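Local coordinates for erythrocyte membrane protein 1 (PDB 2XU0) that probably binds receptors on the host red-cell surface, this chain being the N-terminal segment and first Duffy-binding-like domain of a much larger malaria parasite adhesin, at residues H155-L158 with G159-V163; Q222-F225 with K226-K230; T469-L472 with Y473-C477. The protein carries 10 engineered substitutions. One frame throughout, in Å; residues are numbered along the deposited sequence.

Interaction 1: H155-L158 with G159-V163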
loop_
_atom_site.group_PDB
_atom_site.type_symbol
_atom_site.label_atom_id
_atom_site.label_comp_id
_atom_site.label_asym_id
_atom_site.label_seq_id
_atom_site.Cartn_x
_atom_site.Cartn_y
_atom_site.Cartn_z
ATOM N N HIS A 155 22.437 16.887 -8.715
ATOM C CA HIS A 155 21.500 18.011 -8.631
ATOM C C HIS A 155 20.478 17.922 -9.741
ATOM O O HIS A 155 19.309 18.209 -9.503
ATOM C CB HIS A 155 22.228 19.363 -8.692
ATOM C CG HIS A 155 23.420 19.431 -7.800
ATOM N ND1 HIS A 155 24.703 19.422 -8.315
ATOM C CD2 HIS A 155 23.489 19.472 -6.450
ATOM C CE1 HIS A 155 25.508 19.474 -7.266
ATOM N NE2 HIS A 155 24.820 19.495 -6.121
ATOM N N ASP A 156 20.906 17.513 -10.959
ATOM C CA ASP A 156 19.986 17.366 -12.098
ATOM C C ASP A 156 18.963 16.281 -11.821
ATOM O O ASP A 156 17.799 16.456 -12.141
ATOM C CB ASP A 156 20.734 17.063 -13.415
ATOM C CG ASP A 156 21.717 18.130 -13.874
ATOM O OD1 ASP A 156 21.477 19.326 -13.594
ATOM O OD2 ASP A 156 22.721 17.770 -14.520
ATOM N N LEU A 157 19.394 15.167 -11.213
ATOM C CA LEU A 157 18.518 14.046 -10.866
ATOM C C LEU A 157 17.531 14.453 -9.771
ATOM O O LEU A 157 16.331 14.233 -9.929
ATOM C CB LEU A 157 19.351 12.843 -10.416
ATOM C CG LEU A 157 18.554 11.601 -9.984
ATOM C CD1 LEU A 157 17.782 11.009 -11.145
ATOM C CD2 LEU A 157 19.466 10.583 -9.349
ATOM N N LEU A 158 18.024 15.108 -8.702
ATOM C CA LEU A 158 17.160 15.562 -7.614
ATOM C C LEU A 158 16.021 16.402 -8.143
ATOM O O LEU A 158 14.874 16.157 -7.760
ATOM C CB LEU A 158 17.942 16.314 -6.512
ATOM C CG LEU A 158 17.073 16.781 -5.322
ATOM C CD1 LEU A 158 16.652 15.634 -4.443
ATOM C CD2 LEU A 158 17.745 17.841 -4.538
ATOM N N GLY A 159 16.336 17.328 -9.062
ATOM C CA GLY A 159 15.361 18.205 -9.703
ATOM C C GLY A 159 14.198 17.418 -10.258
ATOM O O GLY A 159 13.060 17.643 -9.857
ATOM N N ASN A 160 14.495 16.423 -11.111
ATOM C CA ASN A 160 13.495 15.514 -11.695
ATOM C C ASN A 160 12.677 14.742 -10.657
ATOM O O ASN A 160 11.451 14.695 -10.758
ATOM C CB ASN A 160 14.162 14.542 -12.675
ATOM C CG ASN A 160 14.679 15.244 -13.904
ATOM O OD1 ASN A 160 15.855 15.609 -13.994
ATOM N ND2 ASN A 160 13.798 15.491 -14.852
ATOM N N VAL A 161 13.358 14.177 -9.638
ATOM C CA VAL A 161 12.724 13.411 -8.558
ATOM C C VAL A 161 11.801 14.280 -7.708
ATOM O O VAL A 161 10.721 13.835 -7.325
ATOM C CB VAL A 161 13.757 12.569 -7.738
ATOM C CG1 VAL A 161 13.064 11.799 -6.597
ATOM C CG2 VAL A 161 14.506 11.590 -8.654
ATOM N N LEU A 162 12.193 15.542 -7.456
ATOM C CA LEU A 162 11.336 16.475 -6.698
ATOM C C LEU A 162 10.078 16.774 -7.490
ATOM O O LEU A 162 8.992 16.807 -6.915
ATOM C CB LEU A 162 12.061 17.782 -6.337
ATOM C CG LEU A 162 13.238 17.731 -5.352
ATOM C CD1 LEU A 162 13.632 19.129 -4.958
ATOM C CD2 LEU A 162 12.918 16.950 -4.093
ATOM N N VAL A 163 10.211 16.896 -8.830
ATOM C CA VAL A 163 9.068 17.125 -9.745
ATOM C C VAL A 163 8.119 15.915 -9.654
ATOM O O VAL A 163 6.905 16.103 -9.545
ATOM C CB VAL A 163 9.556 17.422 -11.209
ATOM C CG1 VAL A 163 8.384 17.475 -12.211
ATOM C CG2 VAL A 163 10.380 18.720 -11.267
#
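Gly-159 opens the second turn of this helix by giving its backbone N to His-155 O, 3.1 Å away. Asn-160 follows with a stretched, weak bond from its N to Asp-156 O at 3.5 Å; its CB rests near Leu-157 O. The carboxylate of Asp-156 turns to the start of the helix instead, where OD2 accepts the backbone N of both Asn-152 and Thr-153. Val-161 comes next, its N bonded to Leu-157 O at 3.0 Å. With CG2 beside its own backbone N and anti to the carbonyl carbon, that methyl leans back over the same oxygen and also meets Leu-157 CD1 at 4.2 Å, a loose i to i+4 contact. Leu-162 makes a closer one. Its N bonds to Leu-158 O at 2.8 Å, and CG, placed beside the backbone N by chi1 of -67°, comes within 3.3 Å of that oxygen. The two leucines slant across each other, Leu-158 CG to Leu-162 CG at 4.0 Å, and Leu-158 CD1 also touches Leu-162 CD2. Val-163 continues the helix, its backbone N bonding to Gly-159 O. Within helix 154-175, Leu-158 and Leu-162 pack on helix 249-268, Leu-158 at Asn-260 and Gln-263 and Leu-162 at Ala-267, while Leu-157 touches both Trp-256 of that helix and Leu-221 of helix 216-231.

Interaction 2: Q222-F225 with K226-K230; sequences QVVF and KKIYK
Two torsions of Ile-228 settle the apolar contact: chi1 of -64° swings CG1 beside the backbone N, and chi2 of 162° extends CD1 back toward the preceding turn. In Val-224, CG1 is the branch anti to the backbone N, beside the carbonyl carbon, and it is the one CD1 meets. Ile-228 CD1 therefore touches two side chains of that turn, 3.9 Å from Val-224 CG1 and 4.1 Å from Phe-225 CD1. Val-224 and Ile-228 slant across one another, whereas Phe-225 and Ile-228 run side by side in the same direction, with the methyl meeting the ring obliquely. Beneath them Ile-228 N bonds to Val-224 O at 3.0 Å, and Ile-228 CG1 packs against the same oxygen. On another face of the helix Lys-227 stretches its methylenes beside Val-223, Lys-227 CE reaching Val-223 CG1 at 4.1 Å. The aliphatic shaft is thereby laid along the valine, and its NZ goes on to Asn-152 OD1 and Thr-151 O. Lys-227 N bonds to Val-223 O at 3.2 Å. Lys-226 N is shared weakly between Gln-222 O and Val-223 O, whereas Tyr-229 N bonds to Phe-225 O. Tyr-229 OH bonds to Arg-237 O, which gives the hydroxyl a partner in helix 234-239. Val-224, Phe-225 and Ile-228 together face Leu-157 of helix 154-175. Phe-225 also meets Trp-256 edge-to-face, as Tyr-229 does Tyr-249, and these ring pairs, with Leu-252 against both Phe-225 and Tyr-229, pack helix 216-231 onto helix 249-268.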
loop_
_atom_site.group_PDB
_atom_site.type_symbol
_atom_site.label_atom_id
_atom_site.label_comp_id
_atom_site.label_asym_id
_atom_site.label_seq_id
_atom_site.Cartn_x
_atom_site.Cartn_y
_atom_site.Cartn_z
ATOM N N GLN A 222 19.859 4.385 -14.806
ATOM C CA GLN A 222 21.202 3.808 -14.908
ATOM C C GLN A 222 22.198 4.647 -15.732
ATOM O O GLN A 222 23.384 4.657 -15.398
ATOM C CB GLN A 222 21.220 2.300 -15.222
ATOM C CG GLN A 222 20.367 1.852 -16.382
ATOM C CD GLN A 222 20.053 0.377 -16.307
ATOM O OE1 GLN A 222 19.222 -0.079 -15.508
ATOM N NE2 GLN A 222 20.679 -0.394 -17.182
ATOM N N VAL A 223 21.690 5.451 -16.703
ATOM C CA VAL A 223 22.485 6.379 -17.521
ATOM C C VAL A 223 22.893 7.574 -16.633
ATOM O O VAL A 223 24.085 7.892 -16.544
ATOM C CB VAL A 223 21.727 6.821 -18.812
ATOM C CG1 VAL A 223 22.399 8.028 -19.482
ATOM C CG2 VAL A 223 21.590 5.658 -19.804
ATOM N N VAL A 224 21.911 8.197 -15.938
ATOM C CA VAL A 224 22.162 9.332 -15.025
ATOM C C VAL A 224 23.154 8.944 -13.926
ATOM O O VAL A 224 24.094 9.694 -13.656
ATOM C CB VAL A 224 20.866 9.943 -14.438
ATOM C CG1 VAL A 224 21.176 11.164 -13.571
ATOM C CG2 VAL A 224 19.905 10.329 -15.541
ATOM N N PHE A 225 22.971 7.755 -13.330
ATOM C CA PHE A 225 23.852 7.272 -12.265
ATOM C C PHE A 225 25.274 6.900 -12.704
ATOM O O PHE A 225 26.192 6.947 -11.880
ATOM C CB PHE A 225 23.158 6.210 -11.405
ATOM C CG PHE A 225 22.300 6.777 -10.285
ATOM C CD1 PHE A 225 22.886 7.286 -9.125
ATOM C CD2 PHE A 225 20.914 6.718 -10.351
ATOM C CE1 PHE A 225 22.101 7.774 -8.077
ATOM C CE2 PHE A 225 20.125 7.161 -9.281
ATOM C CZ PHE A 225 20.723 7.685 -8.150
ATOM N N LYS A 226 25.469 6.585 -14.008
ATOM C CA LYS A 226 26.787 6.304 -14.607
ATOM C C LYS A 226 27.566 7.645 -14.719
ATOM O O LYS A 226 28.728 7.728 -14.315
ATOM C CB LYS A 226 26.605 5.636 -15.979
ATOM C CG LYS A 226 27.910 5.110 -16.591
ATOM C CD LYS A 226 27.652 4.329 -17.869
ATOM C CE LYS A 226 28.923 3.861 -18.531
ATOM N NZ LYS A 226 28.647 3.253 -19.863
ATOM N N LYS A 227 26.876 8.703 -15.192
ATOM C CA LYS A 227 27.371 10.077 -15.278
ATOM C C LYS A 227 27.771 10.579 -13.896
ATOM O O LYS A 227 28.893 11.056 -13.737
ATOM C CB LYS A 227 26.303 10.999 -15.894
ATOM C CG LYS A 227 26.049 10.707 -17.361
ATOM C CD LYS A 227 24.848 11.441 -17.863
ATOM C CE LYS A 227 24.726 11.383 -19.363
ATOM N NZ LYS A 227 23.601 12.224 -19.832
ATOM N N ILE A 228 26.884 10.418 -12.878
ATOM C CA ILE A 228 27.152 10.829 -11.486
ATOM C C ILE A 228 28.427 10.158 -10.992
ATOM O O ILE A 228 29.296 10.857 -10.485
ATOM C CB ILE A 228 25.925 10.627 -10.517
ATOM C CG1 ILE A 228 24.745 11.521 -10.932
ATOM C CG2 ILE A 228 26.311 10.915 -9.054
ATOM C CD1 ILE A 228 23.356 11.116 -10.359
ATOM N N TYR A 229 28.566 8.826 -11.197
ATOM C CA TYR A 229 29.740 8.061 -10.782
ATOM C C TYR A 229 31.026 8.586 -11.403
ATOM O O TYR A 229 32.028 8.693 -10.695
ATOM C CB TYR A 229 29.591 6.567 -11.093
ATOM C CG TYR A 229 30.753 5.729 -10.602
ATOM C CD1 TYR A 229 30.967 5.527 -9.244
ATOM C CD2 TYR A 229 31.643 5.142 -11.496
ATOM C CE1 TYR A 229 32.018 4.733 -8.787
ATOM C CE2 TYR A 229 32.706 4.355 -11.051
ATOM C CZ TYR A 229 32.888 4.151 -9.695
ATOM O OH TYR A 229 33.911 3.352 -9.245
ATOM N N LYS A 230 31.003 8.882 -12.721
ATOM C CA LYS A 230 32.159 9.412 -13.451
ATOM C C LYS A 230 32.523 10.813 -12.940
ATOM O O LYS A 230 33.707 11.131 -12.829
ATOM C CB LYS A 230 31.887 9.440 -14.961
ATOM C CG LYS A 230 32.102 8.093 -15.652
ATOM C CD LYS A 230 31.883 8.174 -17.171
ATOM C CE LYS A 230 30.435 8.005 -17.584
ATOM N NZ LYS A 230 30.293 7.883 -19.058
#

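Interaction 3: T469-L472 with Y473-C477; sequences TCPL and YGVTC
Leu-472 and Tyr-473, the two central residues of a type I beta turn, fold onto each other. Chi1 of -41° sets the Tyr-473 ring beside its own backbone N, and this brings it back over the preceding residue. Leu-472 CB lies almost exactly over the centre of one face of the Tyr-473 ring, 4.0 Å from the centroid and only 4° off the normal, a CH-pi contact between neighbours in sequence. Beyond CB the leucine branch leads away from the ring. Both residues also touch a crystal neighbour, which may influence how they are placed. Below them the turn is closed by Gly-474 N bonding to Pro-471 O at 2.9 Å. Gly-474 leaves the turn with a positive phi of 84°, a backbone shape that residues with a side chain adopt less readily. The chain then straightens, and Val-475 returns to the other end of the turn: its CG1 sits 3.7 Å from Pro-471 CG and 4.0 Å from Pro-471 CD, so one methyl meets the CG-CD side of the proline, the two side chains crossing at a slant. Tyr-346 and His-485 touch both residues of this pair. The disulfide of Cys-470 with Cys-354 ties the start of the turn to another loop. What results is a type I beta turn leading into a short antiparallel pair, strands 475-477 and 483-485, bridged by the disulfide of Cys-477 with Cys-483, at the C-terminal end of this cysteine-rich Duffy-binding-like domain.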
loop_
_atom_site.group_PDB
_atom_site.type_symbol
_atom_site.label_atom_id
_atom_site.label_comp_id
_atom_site.label_asym_id
_atom_site.label_seq_id
_atom_site.Cartn_x
_atom_site.Cartn_y
_atom_site.Cartn_z
ATOM N N THR A 469 -29.102 -18.045 2.492
ATOM C CA THR A 469 -30.425 -18.563 2.115
ATOM C C THR A 469 -31.406 -18.107 3.200
ATOM O O THR A 469 -30.992 -17.936 4.345
ATOM C CB THR A 469 -30.418 -20.106 2.004
ATOM O OG1 THR A 469 -30.015 -20.683 3.249
ATOM C CG2 THR A 469 -29.538 -20.619 0.878
ATOM N N CYS A 470 -32.686 -17.886 2.849
ATOM C CA CYS A 470 -33.713 -17.460 3.814
ATOM C C CYS A 470 -33.683 -18.290 5.090
ATOM O O CYS A 470 -33.639 -19.521 4.971
ATOM C CB CYS A 470 -35.108 -17.535 3.194
ATOM S SG CYS A 470 -35.485 -16.202 2.046
ATOM N N PRO A 471 -33.913 -17.684 6.288
ATOM C CA PRO A 471 -34.118 -18.514 7.494
ATOM C C PRO A 471 -35.270 -19.496 7.206
ATOM O O PRO A 471 -36.260 -19.081 6.610
ATOM C CB PRO A 471 -34.473 -17.485 8.572
ATOM C CG PRO A 471 -33.868 -16.210 8.085
ATOM C CD PRO A 471 -34.086 -16.250 6.597
ATOM N N LEU A 472 -35.061 -20.806 7.479
ATOM C CA LEU A 472 -35.946 -21.956 7.182
ATOM C C LEU A 472 -37.463 -21.781 7.176
ATOM O O LEU A 472 -38.128 -22.346 6.302
ATOM C CB LEU A 472 -35.588 -23.204 8.029
ATOM C CG LEU A 472 -34.236 -23.875 7.776
ATOM C CD1 LEU A 472 -33.965 -24.919 8.830
ATOM C CD2 LEU A 472 -34.178 -24.524 6.386
ATOM N N TYR A 473 -38.012 -21.084 8.187
ATOM C CA TYR A 473 -39.465 -20.892 8.358
ATOM C C TYR A 473 -39.949 -19.486 7.958
ATOM O O TYR A 473 -41.107 -19.131 8.216
ATOM C CB TYR A 473 -39.872 -21.246 9.810
ATOM C CG TYR A 473 -39.173 -22.487 10.324
ATOM C CD1 TYR A 473 -38.168 -22.396 11.285
ATOM C CD2 TYR A 473 -39.429 -23.738 9.764
ATOM C CE1 TYR A 473 -37.478 -23.531 11.720
ATOM C CE2 TYR A 473 -38.738 -24.874 10.180
ATOM C CZ TYR A 473 -37.768 -24.768 11.161
ATOM O OH TYR A 473 -37.094 -25.901 11.552
ATOM N N GLY A 474 -39.064 -18.727 7.308
ATOM C CA GLY A 474 -39.318 -17.363 6.866
ATOM C C GLY A 474 -39.089 -16.312 7.933
ATOM O O GLY A 474 -38.640 -16.623 9.044
ATOM N N VAL A 475 -39.365 -15.044 7.578
ATOM C CA VAL A 475 -39.224 -13.895 8.481
ATOM C C VAL A 475 -40.507 -13.059 8.541
ATOM O O VAL A 475 -41.236 -12.971 7.554
ATOM C CB VAL A 475 -37.956 -13.004 8.262
ATOM C CG1 VAL A 475 -36.662 -13.807 8.358
ATOM C CG2 VAL A 475 -38.015 -12.223 6.954
ATOM N N THR A 476 -40.778 -12.461 9.710
ATOM C CA THR A 476 -41.907 -11.566 9.936
ATOM C C THR A 476 -41.347 -10.223 10.344
ATOM O O THR A 476 -40.604 -10.113 11.327
ATOM C CB THR A 476 -42.937 -12.149 10.926
ATOM O OG1 THR A 476 -43.456 -13.359 10.379
ATOM C CG2 THR A 476 -44.098 -11.195 11.195
ATOM N N CYS A 477 -41.669 -9.216 9.547
ATOM C CA CYS A 477 -41.245 -7.852 9.779
ATOM C C CYS A 477 -42.448 -7.086 10.326
ATOM O O CYS A 477 -43.532 -7.116 9.732
ATOM C CB CYS A 477 -40.686 -7.233 8.498
ATOM S SG CYS A 477 -39.303 -8.165 7.769
#

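From the N terminus, the three contacts follow in series; none encloses or crosses another. Interactions 1 and 2 are successive turns of helices 154-175 and 216-231, and close no loop beyond a helical turn, yet they touch directly: Leu-157 CD2 lies 3.4 Å from Phe-225 CZ and 4.1 Å from Ile-228 CD1. Through Leu-157, two helices of the Duffy-binding region pack on each other, and both lean on helix 249-268. Interaction 3 closes a single beta turn near the C terminus, across the chain's centre, its nearest atoms about 51 Å from interaction 1 and about 55 Å from interaction 2; it joins the last two-stranded sheet to strand 345-346 and to the loop of Cys-354.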